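Local coordinates for protein alkaline serine protease (Thermobifida fusca, PDB 2PFE) that probably cleaves peptide bonds within proteins as a serine endopeptidase of the chymotrypsin-like S1 family, the chain being the protease domain of a longer precursor, at residues Ala2-Gly6 with Ile18-Val22; Thr28-Gly34 with Asp59-Ile65; Thr84-Ser88 with Gln182-Gly186. All blocks are in the same frame, centred on the assembly; numbering follows the deposited sequence.

Interaction 1. Residues Ala2-Gly6 with Ile18-Val22; sequences AIIGG and IGFSV
The N-terminal strand 2-5, weakly bonded and parallel to strand 70-72, lies against the bulged start of strand 20-24 in the N-terminal barrel of this chymotrypsin-like fold. The touching parts point 133° apart, so the segments splay rather than pair as a ladder. CA atoms come nearest at Gly5 and Gly19, 4.9 Å, and open to 6.6 Å between Ile3 and Ser21. Gly19 (phi/psi -79/-88) and Phe20 both face Ala31 on the next strand, a classic beta bulge.

The one hydrogen bond across the pair is backbone to backbone and nearly straight: Gly6 N to Ile18 O, 2.7 Å, 171°. Beside it lies a CA-H...O contact, Gly5 CA to Ile18 O, 3.5 Å. Gly5 CA also sits 3.2 Å from Gly19 O, where a CB would clash, while Gly6 turns with a positive phi of 96° that suits glycine.

The apolar pair is Ile3 (m, m) and Ile18 (m, t), whose CG2 atoms meet at 3.8 Å. Separately, Ile3 CG2 makes a close van der Waals approach to Ser21 OG, 3.4 Å; that hydroxyl is bonded to Thr72 O.

Gly19 O is buried with no partner in the model. Main-chain polarity and the closeness glycine permits thus set the position as much as the single isoleucine pair does.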
loop_
_atom_site.group_PDB
_atom_site.type_symbol
_atom_site.label_atom_id
_atom_site.label_comp_id
_atom_site.label_asym_id
_atom_site.label_seq_id
_atom_site.Cartn_x
_atom_site.Cartn_y
_atom_site.Cartn_z
ATOM N N ALA A 2 -4.410 5.186 -16.011
ATOM C CA ALA A 2 -3.652 4.050 -15.479
ATOM C C ALA A 2 -3.674 4.066 -13.954
ATOM O O ALA A 2 -3.508 5.125 -13.345
ATOM C CB ALA A 2 -2.210 4.101 -15.969
ATOM N N ILE A 3 -3.895 2.894 -13.355
ATOM C CA ILE A 3 -3.728 2.704 -11.918
ATOM C C ILE A 3 -2.257 2.423 -11.660
ATOM O O ILE A 3 -1.727 1.410 -12.108
ATOM C CB ILE A 3 -4.577 1.509 -11.385
ATOM C CG1 ILE A 3 -6.073 1.718 -11.658
ATOM C CG2 ILE A 3 -4.354 1.287 -9.901
ATOM C CD1 ILE A 3 -6.664 2.975 -11.045
ATOM N N ILE A 4 -1.614 3.298 -10.894
ATOM C CA ILE A 4 -0.174 3.195 -10.657
ATOM C C ILE A 4 0.100 3.279 -9.143
ATOM O O ILE A 4 -0.354 4.209 -8.448
ATOM C CB ILE A 4 0.643 4.243 -11.493
ATOM C CG1 ILE A 4 0.469 3.968 -12.999
ATOM C CG2 ILE A 4 2.127 4.215 -11.119
ATOM C CD1 ILE A 4 1.149 4.950 -13.894
ATOM N N GLY A 5 0.842 2.305 -8.629
ATOM C CA GLY A 5 1.114 2.290 -7.196
ATOM C C GLY A 5 1.845 3.556 -6.778
ATOM O O GLY A 5 2.764 4.006 -7.462
ATOM N N GLY A 6 1.450 4.120 -5.632
ATOM C CA GLY A 6 2.075 5.344 -5.130
ATOM C C GLY A 6 1.339 6.621 -5.497
ATOM O O GLY A 6 1.606 7.679 -4.933
ATOM N N ILE A 18 -2.513 4.640 -3.704
ATOM C CA ILE A 18 -2.722 3.336 -4.306
ATOM C C ILE A 18 -1.544 2.424 -3.953
ATOM O O ILE A 18 -0.389 2.805 -4.087
ATOM C CB ILE A 18 -2.826 3.481 -5.848
ATOM C CG1 ILE A 18 -4.078 4.283 -6.225
ATOM C CG2 ILE A 18 -2.722 2.112 -6.563
ATOM C CD1 ILE A 18 -4.080 4.798 -7.690
ATOM N N GLY A 19 -1.857 1.217 -3.509
ATOM C CA GLY A 19 -0.842 0.205 -3.272
ATOM C C GLY A 19 -0.378 -0.487 -4.539
ATOM O O GLY A 19 0.595 -0.071 -5.143
ATOM N N PHE A 20 -1.076 -1.562 -4.924
ATOM C CA PHE A 20 -0.744 -2.358 -6.107
ATOM C C PHE A 20 -2.027 -2.695 -6.866
ATOM O O PHE A 20 -3.021 -3.078 -6.250
ATOM C CB PHE A 20 -0.112 -3.709 -5.727
ATOM C CG PHE A 20 1.233 -3.615 -5.031
ATOM C CD1 PHE A 20 1.330 -3.694 -3.644
ATOM C CD2 PHE A 20 2.400 -3.462 -5.761
ATOM C CE1 PHE A 20 2.592 -3.620 -3.005
ATOM C CE2 PHE A 20 3.643 -3.375 -5.135
ATOM C CZ PHE A 20 3.741 -3.470 -3.761
ATOM N N SER A 21 -2.005 -2.579 -8.183
ATOM C CA SER A 21 -3.110 -3.129 -8.990
ATOM C C SER A 21 -3.320 -4.609 -8.676
ATOM O O SER A 21 -2.346 -5.374 -8.530
ATOM C CB SER A 21 -2.840 -2.994 -10.484
ATOM O OG SER A 21 -2.869 -1.632 -10.898
ATOM N N VAL A 22 -4.590 -5.009 -8.590
ATOM C CA VAL A 22 -4.974 -6.414 -8.369
ATOM C C VAL A 22 -6.146 -6.803 -9.262
ATOM O O VAL A 22 -6.827 -5.941 -9.813
ATOM C CB VAL A 22 -5.357 -6.705 -6.881
ATOM C CG1 VAL A 22 -4.162 -6.535 -5.933
ATOM C CG2 VAL A 22 -6.557 -5.869 -6.422
#

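Interaction 2. Residues Thr28-Gly34 with Asp59-Ile65; sequences TGFATAG and DMGWVRI
Strands 28-32 and 60-65 are antiparallel neighbours in the N-terminal barrel of this chymotrypsin-like fold, their axes 4.4 Å apart at closest and their directions 160° apart. Gly29 opposite Arg64 and Ala31 opposite Trp62 are non-hydrogen-bonded pairs (CA-CA 4.2 Å each); Phe30 with Val63 (CA-CA 5.4 Å) and Thr32 with Gly61 (CA-CA 5.1 Å) are hydrogen-bonded.

The ladder satisfies the backbone in order. Ile65 N donates to Thr28 O (3.1 Å); Phe30 N gives to Val63 O and Val63 N to Phe30 O, both 2.9 Å. Thr32 N reaches Gly61 O at 2.9 Å, but the return bond, Gly61 N to Thr32 O, is weak (3.0 Å, 131°); it falls where strand 28-32 ends and the chain turns toward Gly34. At the other end water 1 accepts from Thr28 N (3.0 Å) and donates to Ile65 O (3.3 Å). Asp59, predicted as the charge-relay aspartate, is t with its OD2 bonded to His35 ND1 and Ser155 OG. Its OD1 is hydrogen-bonded to a residue flanking the segments, not to Gly34 N, which lies 2.8 Å from OD1 at a poor angle. Thr32 OG1 is bonded to the Tyr9 hydroxyl.

Phe30 (p) lays a ring face over Val63 (t), whose CB is 3.8 Å from the ring centroid, a CH-pi contact, and Phe30 CD2 meets Ile65 CG2 at 3.9 Å. Gly29 CA meets the Trp62 (p) ring edge at CZ3, 4.1 Å, where a CB would clash.

Strand 20-24 flanks the pair beyond 28-32 and strand 48-54 beyond 60-65, while helix 172-179 packs against Ala31, Met60 and Trp62.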
loop_
_atom_site.group_PDB
_atom_site.type_symbol
_atom_site.label_atom_id
_atom_site.label_comp_id
_atom_site.label_asym_id
_atom_site.label_seq_id
_atom_site.Cartn_x
_atom_site.Cartn_y
_atom_site.Cartn_z
ATOM N N THR A 28 -11.292 -5.783 -11.247
ATOM C CA THR A 28 -9.974 -5.185 -11.072
ATOM C C THR A 28 -10.017 -4.140 -9.968
ATOM O O THR A 28 -11.083 -3.645 -9.597
ATOM C CB THR A 28 -9.471 -4.535 -12.370
ATOM O OG1 THR A 28 -10.392 -3.508 -12.762
ATOM C CG2 THR A 28 -9.352 -5.581 -13.479
ATOM N N GLY A 29 -8.849 -3.793 -9.454
ATOM C CA GLY A 29 -8.795 -2.838 -8.362
ATOM C C GLY A 29 -7.392 -2.645 -7.881
ATOM O O GLY A 29 -6.440 -2.894 -8.608
ATOM N N PHE A 30 -7.251 -2.191 -6.649
ATOM C CA PHE A 30 -5.924 -2.060 -6.112
ATOM C C PHE A 30 -5.924 -2.353 -4.620
ATOM O O PHE A 30 -6.893 -2.051 -3.922
ATOM C CB PHE A 30 -5.324 -0.682 -6.437
ATOM C CG PHE A 30 -6.124 0.493 -5.932
ATOM C CD1 PHE A 30 -5.920 0.983 -4.641
ATOM C CD2 PHE A 30 -7.040 1.157 -6.756
ATOM C CE1 PHE A 30 -6.637 2.103 -4.172
ATOM C CE2 PHE A 30 -7.756 2.277 -6.285
ATOM C CZ PHE A 30 -7.555 2.739 -5.002
ATOM N N ALA A 31 -4.853 -2.984 -4.153
ATOM C CA ALA A 31 -4.599 -3.152 -2.724
ATOM C C ALA A 31 -4.244 -1.816 -2.093
ATOM O O ALA A 31 -3.635 -0.939 -2.722
ATOM C CB ALA A 31 -3.467 -4.149 -2.490
ATOM N N THR A 32 -4.574 -1.720 -0.807
ATOM C CA THR A 32 -4.354 -0.518 -0.040
ATOM C C THR A 32 -4.367 -0.875 1.446
ATOM O O THR A 32 -4.480 -2.059 1.796
ATOM C CB THR A 32 -5.391 0.590 -0.388
ATOM O OG1 THR A 32 -5.025 1.794 0.293
ATOM C CG2 THR A 32 -6.828 0.191 -0.023
ATOM N N ALA A 33 -4.256 0.138 2.307
ATOM C CA ALA A 33 -4.360 -0.029 3.741
ATOM C C ALA A 33 -5.837 -0.096 4.138
ATOM O O ALA A 33 -6.673 0.671 3.626
ATOM C CB ALA A 33 -3.678 1.149 4.453
ATOM N N GLY A 34 -6.157 -0.982 5.089
ATOM C CA GLY A 34 -7.518 -1.096 5.624
ATOM C C GLY A 34 -8.013 0.200 6.232
ATOM O O GLY A 34 -9.207 0.525 6.135
ATOM N N ASP A 59 -4.221 -4.428 8.839
ATOM C CA ASP A 59 -4.384 -3.134 8.172
ATOM C C ASP A 59 -4.318 -3.301 6.658
ATOM O O ASP A 59 -3.366 -2.848 5.979
ATOM C CB ASP A 59 -3.399 -2.072 8.688
ATOM C CG ASP A 59 -3.774 -0.669 8.226
ATOM O OD1 ASP A 59 -4.830 -0.516 7.566
ATOM O OD2 ASP A 59 -3.039 0.295 8.525
ATOM N N MET A 60 -5.339 -3.983 6.146
ATOM C CA MET A 60 -5.360 -4.447 4.778
ATOM C C MET A 60 -6.724 -4.187 4.131
ATOM O O MET A 60 -7.772 -4.344 4.776
ATOM C CB MET A 60 -5.027 -5.939 4.731
ATOM C CG MET A 60 -5.948 -6.824 5.546
ATOM S SD MET A 60 -5.424 -8.528 5.459
ATOM C CE MET A 60 -3.845 -8.589 6.225
ATOM N N GLY A 61 -6.699 -3.850 2.848
ATOM C CA GLY A 61 -7.915 -3.518 2.127
ATOM C C GLY A 61 -7.682 -3.567 0.643
ATOM O O GLY A 61 -6.525 -3.667 0.179
ATOM N N TRP A 62 -8.772 -3.503 -0.102
ATOM C CA TRP A 62 -8.667 -3.263 -1.523
ATOM C C TRP A 62 -9.874 -2.505 -2.039
ATOM O O TRP A 62 -10.953 -2.531 -1.434
ATOM C CB TRP A 62 -8.403 -4.562 -2.310
ATOM C CG TRP A 62 -9.584 -5.430 -2.543
ATOM C CD1 TRP A 62 -10.217 -6.223 -1.628
ATOM C CD2 TRP A 62 -10.254 -5.642 -3.796
ATOM N NE1 TRP A 62 -11.250 -6.905 -2.232
ATOM C CE2 TRP A 62 -11.289 -6.580 -3.558
ATOM C CE3 TRP A 62 -10.078 -5.140 -5.090
ATOM C CZ2 TRP A 62 -12.168 -7.006 -4.567
ATOM C CZ3 TRP A 62 -10.953 -5.571 -6.106
ATOM C CH2 TRP A 62 -11.983 -6.491 -5.831
ATOM N N VAL A 63 -9.634 -1.783 -3.130
ATOM C CA VAL A 63 -10.629 -0.950 -3.792
ATOM C C VAL A 63 -10.945 -1.545 -5.159
ATOM O O VAL A 63 -10.036 -1.793 -5.942
ATOM C CB VAL A 63 -10.112 0.507 -3.932
ATOM C CG1 VAL A 63 -11.035 1.334 -4.858
ATOM C CG2 VAL A 63 -9.997 1.148 -2.535
ATOM N N ARG A 64 -12.226 -1.797 -5.425
ATOM C CA ARG A 64 -12.643 -2.200 -6.760
ATOM C C ARG A 64 -12.894 -0.956 -7.593
ATOM O O ARG A 64 -13.624 -0.051 -7.187
ATOM C CB ARG A 64 -13.891 -3.090 -6.719
ATOM C CG ARG A 64 -14.224 -3.781 -8.056
ATOM C CD ARG A 64 -15.520 -4.622 -7.984
ATOM N NE ARG A 64 -15.816 -5.143 -6.643
ATOM C CZ ARG A 64 -15.705 -6.417 -6.247
ATOM N NH1 ARG A 64 -15.298 -7.383 -7.077
ATOM N NH2 ARG A 64 -16.011 -6.731 -4.993
ATOM N N ILE A 65 -12.267 -0.924 -8.755
ATOM C CA ILE A 65 -12.394 0.224 -9.667
ATOM C C ILE A 65 -13.445 -0.039 -10.763
ATOM O O ILE A 65 -14.053 -1.113 -10.797
ATOM C CB ILE A 65 -11.028 0.600 -10.285
ATOM C CG1 ILE A 65 -10.461 -0.585 -11.077
ATOM C CG2 ILE A 65 -10.051 1.015 -9.182
ATOM C CD1 ILE A 65 -9.302 -0.229 -11.991
HETATM O O HOH W 1 -13.907 -4.343 -11.232
#

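Interaction 3. Residues Thr84-Ser88 with Gln182-Gly186; sequences TVTGS and QLVTG
Segment 84-88 belongs to the connection from strand 82-84 to 96-101, first strand of the C-terminal barrel; the C-terminal tail, with edge strand 182-183 of the N-terminal sheet, lies against it, directions 141° apart. The tail is extended, while the loop bends at Thr86 (psi -6°); they meet without a beta ladder. Leu183 (t, p) directs its CA-to-CB bond at the loop; its CD2 lies 3.9 Å from Val85 CG1 (Val85 is t), 3.7 Å from Gly87 O and 4.0 Å from Ser88 CB. Val184 turns its CB away, toward strand 20-24. Thr185 CA, 4.7 Å from Thr86 CA, makes a CA-H...O contact with Val85 O at 3.2 Å. Its p rotamer sets Thr185 CG2 3.7 Å from Thr86 C. Last comes Gly186, whose N donates to Val85 O (2.8 Å, 156°). The hydroxyls of Thr86 and Ser88 bond instead to Ser148 and Asn173. One backbone bond and a small apolar patch thus fasten the chain's exposed end.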
loop_
_atom_site.group_PDB
_atom_site.type_symbol
_atom_site.label_atom_id
_atom_site.label_comp_id
_atom_site.label_asym_id
_atom_site.label_seq_id
_atom_site.Cartn_x
_atom_site.Cartn_y
_atom_site.Cartn_z
ATOM N N THR A 84 8.518 -1.702 -12.480
ATOM C CA THR A 84 7.594 -2.786 -12.816
ATOM C C THR A 84 7.617 -3.863 -11.739
ATOM O O THR A 84 8.690 -4.348 -11.360
ATOM C CB THR A 84 7.918 -3.405 -14.182
ATOM O OG1 THR A 84 7.814 -2.383 -15.179
ATOM C CG2 THR A 84 6.930 -4.536 -14.520
ATOM N N VAL A 85 6.428 -4.199 -11.240
ATOM C CA VAL A 85 6.231 -5.259 -10.238
ATOM C C VAL A 85 6.175 -6.602 -10.967
ATOM O O VAL A 85 5.366 -6.782 -11.883
ATOM C CB VAL A 85 4.919 -5.037 -9.455
ATOM C CG1 VAL A 85 4.715 -6.126 -8.418
ATOM C CG2 VAL A 85 4.924 -3.673 -8.772
ATOM N N THR A 86 7.053 -7.527 -10.596
ATOM C CA THR A 86 7.085 -8.835 -11.267
ATOM C C THR A 86 6.615 -10.001 -10.374
ATOM O O THR A 86 6.499 -11.134 -10.828
ATOM C CB THR A 86 8.484 -9.171 -11.798
ATOM O OG1 THR A 86 9.388 -9.264 -10.702
ATOM C CG2 THR A 86 8.988 -8.120 -12.774
ATOM N N GLY A 87 6.363 -9.725 -9.100
ATOM C CA GLY A 87 5.984 -10.771 -8.158
ATOM C C GLY A 87 5.916 -10.210 -6.748
ATOM O O GLY A 87 6.039 -8.989 -6.554
ATOM N N SER A 88 5.716 -11.093 -5.768
ATOM C CA SER A 88 5.648 -10.695 -4.361
ATOM C C SER A 88 6.477 -11.627 -3.470
ATOM O O SER A 88 6.063 -11.998 -2.361
ATOM C CB SER A 88 4.198 -10.625 -3.880
ATOM O OG SER A 88 3.567 -11.888 -4.008
ATOM N N GLN A 182 -5.364 -11.524 -6.999
ATOM C CA GLN A 182 -4.178 -11.832 -7.775
ATOM C C GLN A 182 -3.451 -10.514 -8.065
ATOM O O GLN A 182 -4.061 -9.542 -8.518
ATOM C CB GLN A 182 -4.557 -12.561 -9.076
ATOM C CG GLN A 182 -5.226 -13.934 -8.839
ATOM C CD GLN A 182 -6.709 -13.832 -8.434
ATOM O OE1 GLN A 182 -7.487 -13.102 -9.069
ATOM N NE2 GLN A 182 -7.103 -14.576 -7.380
ATOM N N LEU A 183 -2.155 -10.483 -7.773
ATOM C CA LEU A 183 -1.321 -9.321 -8.053
ATOM C C LEU A 183 -1.127 -9.133 -9.555
ATOM O O LEU A 183 -0.847 -10.097 -10.273
ATOM C CB LEU A 183 0.043 -9.501 -7.385
ATOM C CG LEU A 183 1.032 -8.337 -7.371
ATOM C CD1 LEU A 183 0.552 -7.197 -6.482
ATOM C CD2 LEU A 183 2.380 -8.838 -6.901
ATOM N N VAL A 184 -1.269 -7.896 -10.030
ATOM C CA VAL A 184 -0.982 -7.595 -11.436
ATOM C C VAL A 184 0.533 -7.418 -11.600
ATOM O O VAL A 184 1.149 -6.570 -10.956
ATOM C CB VAL A 184 -1.794 -6.380 -11.948
ATOM C CG1 VAL A 184 -1.368 -5.993 -13.369
ATOM C CG2 VAL A 184 -3.290 -6.684 -11.925
ATOM N N THR A 185 1.129 -8.264 -12.438
ATOM C CA THR A 185 2.586 -8.292 -12.611
ATOM C C THR A 185 2.989 -8.096 -14.079
ATOM O O THR A 185 2.183 -8.306 -14.993
ATOM C CB THR A 185 3.203 -9.604 -12.071
ATOM O OG1 THR A 185 2.663 -10.708 -12.801
ATOM C CG2 THR A 185 2.909 -9.785 -10.577
ATOM N N GLY A 186 4.241 -7.693 -14.288
ATOM C CA GLY A 186 4.786 -7.452 -15.628
ATOM C C GLY A 186 6.153 -8.090 -15.770
ATOM O O GLY A 186 6.532 -8.945 -14.973
ATOM O OXT GLY A 186 6.919 -7.778 -16.684
#

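In the fold
Followed from the N terminus, the three contacts come in series, none enclosing another. Interaction 1 closes a short loop of 11 residues and brings the first strand beside the bulged start of strand 20-24. That strand turns directly into 27-32, so interactions 1 and 2 share a sheet and touch: Phe20 O lies 2.8 Å from Ala31 N, a probable hydrogen bond. Interaction 2 closes the next loop, of 24 residues, carrying His35. Interaction 3 spans 93 residues, including the whole C-terminal barrel, and returns the tail to the N-terminal sheet, where Ser21 O lies 3.1 Å from Val184 N. Strand 20-24 thus lies between interactions 2 and 3, which do not touch each other.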